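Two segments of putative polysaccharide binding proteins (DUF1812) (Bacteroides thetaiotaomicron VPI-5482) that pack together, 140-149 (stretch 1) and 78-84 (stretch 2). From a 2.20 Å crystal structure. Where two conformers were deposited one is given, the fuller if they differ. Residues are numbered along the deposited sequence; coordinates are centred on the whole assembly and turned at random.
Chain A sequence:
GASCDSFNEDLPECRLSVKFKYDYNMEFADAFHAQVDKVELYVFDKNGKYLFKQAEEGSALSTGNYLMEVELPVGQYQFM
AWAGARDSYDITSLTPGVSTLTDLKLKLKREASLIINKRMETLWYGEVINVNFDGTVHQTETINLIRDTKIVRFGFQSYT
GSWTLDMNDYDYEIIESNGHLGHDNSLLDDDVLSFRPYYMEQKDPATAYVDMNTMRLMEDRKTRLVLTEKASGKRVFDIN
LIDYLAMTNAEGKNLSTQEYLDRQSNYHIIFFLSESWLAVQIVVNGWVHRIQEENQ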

ATOM      1  N   THR A 140     -20.476  16.818  10.513  1.00 26.84           N
ATOM      2  CA  THR A 140     -19.815  15.601  10.034  1.00 24.29           C
ATOM      3  C   THR A 140     -18.473  15.930   9.367  1.00 25.77           C
ATOM      4  O   THR A 140     -18.442  16.630   8.364  1.00 26.91           O
ATOM      5  CB  THR A 140     -20.705  14.870   9.033  1.00 23.31           C
ATOM      6  OG1 THR A 140     -21.921  14.483   9.680  1.00 28.89           O
ATOM      7  CG2 THR A 140     -20.020  13.617   8.445  1.00 23.56           C
ATOM      8  N   GLU A 141     -17.373  15.378   9.876  1.00 22.95           N
ATOM      9  CA  GLU A 141     -16.076  15.539   9.227  1.00 25.50           C
ATOM     10  C   GLU A 141     -15.833  14.351   8.275  1.00 24.41           C
ATOM     11  O   GLU A 141     -16.429  13.279   8.424  1.00 25.37           O
ATOM     12  CB  GLU A 141     -14.961  15.613  10.262  1.00 26.34           C
ATOM     13  CG  GLU A 141     -15.184  16.655  11.356  1.00 32.51           C
ATOM     14  CD  GLU A 141     -15.060  18.085  10.857  1.00 34.82           C
ATOM     15  OE1 GLU A 141     -14.324  18.329   9.865  1.00 25.57           O
ATOM     16  OE2 GLU A 141     -15.701  18.955  11.473  1.00 38.46           O
ATOM     17  N   THR A 142     -14.961  14.538   7.306  1.00 22.09           N
ATOM     18  CA  THR A 142     -14.617  13.457   6.380  1.00 24.84           C
ATOM     19  C   THR A 142     -13.135  13.075   6.443  1.00 24.18           C
ATOM     20  O   THR A 142     -12.239  13.928   6.246  1.00 24.53           O
ATOM     21  CB  THR A 142     -14.916  13.852   4.917  1.00 23.79           C
ATOM     22  OG1 THR A 142     -16.262  14.316   4.806  1.00 28.14           O
ATOM     23  CG2 THR A 142     -14.698  12.657   3.980  1.00 18.78           C
ATOM     24  N   ILE A 143     -12.875  11.798   6.669  1.00 24.61           N
ATOM     25  CA  ILE A 143     -11.513  11.264   6.552  1.00 25.20           C
ATOM     26  C   ILE A 143     -11.286  10.682   5.154  1.00 26.50           C
ATOM     27  O   ILE A 143     -12.070   9.893   4.652  1.00 23.77           O
ATOM     28  CB  ILE A 143     -11.184  10.230   7.629  1.00 25.41           C
ATOM     29  CG1 ILE A 143     -11.178  10.912   9.010  1.00 21.51           C
ATOM     30  CG2 ILE A 143      -9.774   9.660   7.394  1.00 22.28           C
ATOM     31  CD1 ILE A 143      -9.891  11.841   9.227  1.00 18.35           C
ATOM     32  N   ASN A 144     -10.209  11.131   4.520  1.00 26.43           N
ATOM     33  CA  ASN A 144      -9.828  10.633   3.213  1.00 27.09           C
ATOM     34  C   ASN A 144      -8.756   9.528   3.299  1.00 25.16           C
ATOM     35  O   ASN A 144      -7.694   9.749   3.864  1.00 24.55           O
ATOM     36  CB  ASN A 144      -9.318  11.761   2.335  1.00 25.54           C
ATOM     37  CG  ASN A 144      -9.074  11.306   0.943  1.00 22.96           C
ATOM     38  OD1 ASN A 144      -9.964  10.777   0.298  1.00 28.69           O
ATOM     39  ND2 ASN A 144      -7.842  11.440   0.488  1.00 28.00           N
ATOM     40  N   LEU A 145      -9.061   8.374   2.704  1.00 23.98           N
ATOM     41  CA  LEU A 145      -8.233   7.167   2.843  1.00 26.10           C
ATOM     42  C   LEU A 145      -7.399   6.904   1.609  1.00 27.02           C
ATOM     43  O   LEU A 145      -7.909   6.959   0.464  1.00 25.59           O
ATOM     44  CB  LEU A 145      -9.101   5.925   3.102  1.00 22.70           C
ATOM     45  CG  LEU A 145      -9.801   5.936   4.445  1.00 26.49           C
ATOM     46  CD1 LEU A 145     -10.753   4.693   4.601  1.00 25.61           C
ATOM     47  CD2 LEU A 145      -8.750   6.036   5.522  1.00 19.84           C
ATOM     48  N   ILE A 146      -6.137   6.574   1.867  1.00 26.41           N
ATOM     49  CA  ILE A 146      -5.143   6.269   0.845  1.00 24.67           C
ATOM     50  C   ILE A 146      -4.604   4.862   1.075  1.00 25.65           C
ATOM     51  O   ILE A 146      -4.130   4.539   2.182  1.00 26.54           O
ATOM     52  CB  ILE A 146      -3.981   7.286   0.954  1.00 27.60           C
ATOM     53  CG1 ILE A 146      -4.496   8.705   0.620  1.00 30.06           C
ATOM     54  CG2 ILE A 146      -2.803   6.898   0.038  1.00 21.19           C
ATOM     55  CD1 ILE A 146      -3.480   9.722   0.790  1.00 34.13           C
ATOM     56  N   ARG A 147      -4.626   4.036   0.032  1.00 24.85           N
ATOM     57  CA  ARG A 147      -4.213   2.662   0.174  1.00 25.14           C
ATOM     58  C   ARG A 147      -2.725   2.580   0.179  1.00 25.03           C
ATOM     59  O   ARG A 147      -2.063   3.146  -0.696  1.00 23.76           O
ATOM     60  CB  ARG A 147      -4.792   1.766  -0.917  1.00 25.62           C
ATOM     61  CG  ARG A 147      -4.507   0.315  -0.658  1.00 24.84           C
ATOM     62  CD  ARG A 147      -5.389  -0.633  -1.473  1.00 25.46           C
ATOM     63  NE  ARG A 147      -4.753  -1.943  -1.579  1.00 21.14           N
ATOM     64  CZ  ARG A 147      -5.269  -2.980  -2.216  1.00 24.72           C
ATOM     65  NH1 ARG A 147      -6.425  -2.887  -2.854  1.00 24.45           N
ATOM     66  NH2 ARG A 147      -4.620  -4.124  -2.226  1.00 27.24           N
ATOM     67  N   ASP A 148      -2.193   1.870   1.181  1.00 24.50           N
ATOM     68  CA  ASP A 148      -0.745   1.806   1.389  1.00 24.19           C
ATOM     69  C   ASP A 148      -0.124   0.461   0.992  1.00 23.41           C
ATOM     70  O   ASP A 148       1.093   0.366   0.718  1.00 24.95           O
ATOM     71  CB  ASP A 148      -0.436   2.077   2.875  1.00 27.17           C
ATOM     72  CG  ASP A 148      -0.328   3.562   3.211  1.00 24.56           C
ATOM     73  OD1 ASP A 148      -0.408   4.427   2.310  1.00 24.39           O
ATOM     74  OD2 ASP A 148      -0.153   3.860   4.409  1.00 26.42           O
ATOM     75  N   THR A 149      -0.933  -0.591   1.010  1.00 23.32           N
ATOM     76  CA  THR A 149      -0.456  -1.912   0.667  1.00 20.94           C
ATOM     77  C   THR A 149      -0.744  -2.173  -0.821  1.00 24.28           C
ATOM     78  O   THR A 149      -1.794  -1.779  -1.352  1.00 25.31           O
ATOM     79  CB  THR A 149      -1.069  -2.973   1.562  1.00 20.67           C
ATOM     80  OG1 THR A 149      -2.475  -2.775   1.650  1.00 19.53           O
ATOM     81  CG2 THR A 149      -0.454  -2.907   2.956  1.00 23.12           C
TER
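Stretch 2 78-84: QFMAWAG

Strands that face each other across a protein interior, unlike neighbours in one sheet, are held by side chains and not by backbone hydrogen bonds, and this pair illustrates the principle. Gln-78 to Ala-83 are the last part of an extended strand that begins earlier in the chain; Gly-84 follows in a loop, with a positive phi of 79° that suits glycine. The strand runs in broadly the same direction as Thr-140 to Arg-147, crossing it at -41°, with the axes 7.7 Å apart at closest approach. No hydrogen bond links the two stretches.

Apolar packing makes up most of the contact. On the second strand the alternation of extended residues turns Phe-79, Ala-81 and Ala-83 toward the first. Ile-143 spans two of them: its CD1 lies 4.1 Å from CB of Phe-79, and its CG2 lies 4.3 Å from CB of Ala-81. Further along, the CA-to-CB bond of Leu-145 points sideways relative to the second strand, yet the end of the side chain comes nearer, bringing CD1 to 4.2 Å from CB of Ala-83.

Contacts involving polar residues lie toward the two ends. CG of Glu-141 approaches CE2 of Phe-79 obliquely at 4.4 Å, a contact of the aliphatic part of the glutamate with the aromatic ring. Trp-82 starts away from the first stretch, but its ring returns, so that CZ3 lies 3.4 Å from OD2 of Asp-148, which sits at the ring edge, near its plane.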

ATOM      1  N   GLN A  78      -7.148  17.798  15.823  1.00 26.10           N
ATOM      2  CA  GLN A  78      -6.772  17.144  14.580  1.00 23.54           C
ATOM      3  C   GLN A  78      -7.167  15.687  14.628  1.00 24.14           C
ATOM      4  O   GLN A  78      -7.034  15.052  15.667  1.00 23.91           O
ATOM      5  CB  GLN A  78      -5.302  17.275  14.321  1.00 21.41           C
ATOM      6  CG  GLN A  78      -4.880  18.703  14.174  1.00 28.82           C
ATOM      7  CD  GLN A  78      -3.445  18.830  13.773  1.00 35.97           C
ATOM      8  OE1 GLN A  78      -2.546  18.478  14.529  1.00 41.33           O
ATOM      9  NE2 GLN A  78      -3.216  19.357  12.574  1.00 45.79           N
ATOM     10  N   PHE A  79      -7.721  15.184  13.524  1.00 23.72           N
ATOM     11  CA  PHE A  79      -8.056  13.775  13.400  1.00 23.67           C
ATOM     12  C   PHE A  79      -7.219  13.195  12.288  1.00 25.90           C
ATOM     13  O   PHE A  79      -6.895  13.878  11.300  1.00 27.17           O
ATOM     14  CB  PHE A  79      -9.520  13.496  12.981  1.00 23.96           C
ATOM     15  CG  PHE A  79     -10.615  13.990  13.933  1.00 23.00           C
ATOM     16  CD1 PHE A  79     -10.352  14.518  15.186  1.00 27.69           C
ATOM     17  CD2 PHE A  79     -11.959  13.867  13.529  1.00 23.16           C
ATOM     18  CE1 PHE A  79     -11.410  14.967  16.006  1.00 21.20           C
ATOM     19  CE2 PHE A  79     -13.000  14.293  14.316  1.00 27.44           C
ATOM     20  CZ  PHE A  79     -12.735  14.842  15.579  1.00 17.07           C
HETATM   21  N   MSE A  80      -6.899  11.915  12.447  1.00 26.62           N
HETATM   22  CA  MSE A  80      -6.361  11.104  11.374  0.90 25.00           C
HETATM   23  C   MSE A  80      -6.806   9.680  11.652  1.00 24.93           C
HETATM   24  O   MSE A  80      -7.430   9.435  12.670  1.00 28.04           O
HETATM   25  CB  MSE A  80      -4.824  11.277  11.208  0.90 24.01           C
HETATM   26  CG  MSE A  80      -3.937  10.982  12.393  0.90 22.95           C
HETATM   27 SE   MSE A  80      -3.614   9.121  12.648  0.68 23.89          SE
HETATM   28  CE  MSE A  80      -2.721   8.628  10.962  0.90 29.95           C
ATOM     29  N   ALA A  81      -6.541   8.752  10.735  1.00 24.58           N
ATOM     30  CA  ALA A  81      -6.921   7.380  10.980  1.00 23.11           C
ATOM     31  C   ALA A  81      -5.979   6.379  10.320  1.00 23.94           C
ATOM     32  O   ALA A  81      -5.228   6.733   9.427  1.00 21.54           O
ATOM     33  CB  ALA A  81      -8.343   7.133  10.538  1.00 18.60           C
ATOM     34  N   TRP A  82      -5.997   5.143  10.838  1.00 23.36           N
ATOM     35  CA  TRP A  82      -5.477   3.976  10.133  1.00 24.18           C
ATOM     36  C   TRP A  82      -6.653   3.026  10.001  1.00 23.48           C
ATOM     37  O   TRP A  82      -7.434   2.835  10.941  1.00 22.63           O
ATOM     38  CB  TRP A  82      -4.371   3.288  10.920  1.00 25.92           C
ATOM     39  CG  TRP A  82      -3.066   3.982  10.917  1.00 24.88           C
ATOM     40  CD1 TRP A  82      -2.465   4.608  11.981  1.00 25.45           C
ATOM     41  CD2 TRP A  82      -2.162   4.116   9.806  1.00 22.87           C
ATOM     42  NE1 TRP A  82      -1.249   5.126  11.591  1.00 31.62           N
ATOM     43  CE2 TRP A  82      -1.037   4.836  10.269  1.00 18.23           C
ATOM     44  CE3 TRP A  82      -2.191   3.687   8.469  1.00 21.12           C
ATOM     45  CZ2 TRP A  82       0.039   5.147   9.442  1.00 32.14           C
ATOM     46  CZ3 TRP A  82      -1.127   3.989   7.651  1.00 25.96           C
ATOM     47  CH2 TRP A  82      -0.020   4.703   8.133  1.00 29.63           C
ATOM     48  N   ALA A  83      -6.806   2.465   8.809  1.00 24.84           N
ATOM     49  CA  ALA A  83      -7.932   1.614   8.511  1.00 23.86           C
ATOM     50  C   ALA A  83      -7.383   0.283   8.012  1.00 23.19           C
ATOM     51  O   ALA A  83      -6.371   0.237   7.318  1.00 23.46           O
ATOM     52  CB  ALA A  83      -8.874   2.272   7.469  1.00 20.39           C
ATOM     53  N   GLY A  84      -8.079  -0.793   8.383  1.00 24.17           N
ATOM     54  CA  GLY A  84      -7.633  -2.142   8.082  1.00 24.94           C
ATOM     55  C   GLY A  84      -6.532  -2.749   8.950  1.00 23.83           C
ATOM     56  O   GLY A  84      -6.223  -3.910   8.748  1.00 22.22           O
TER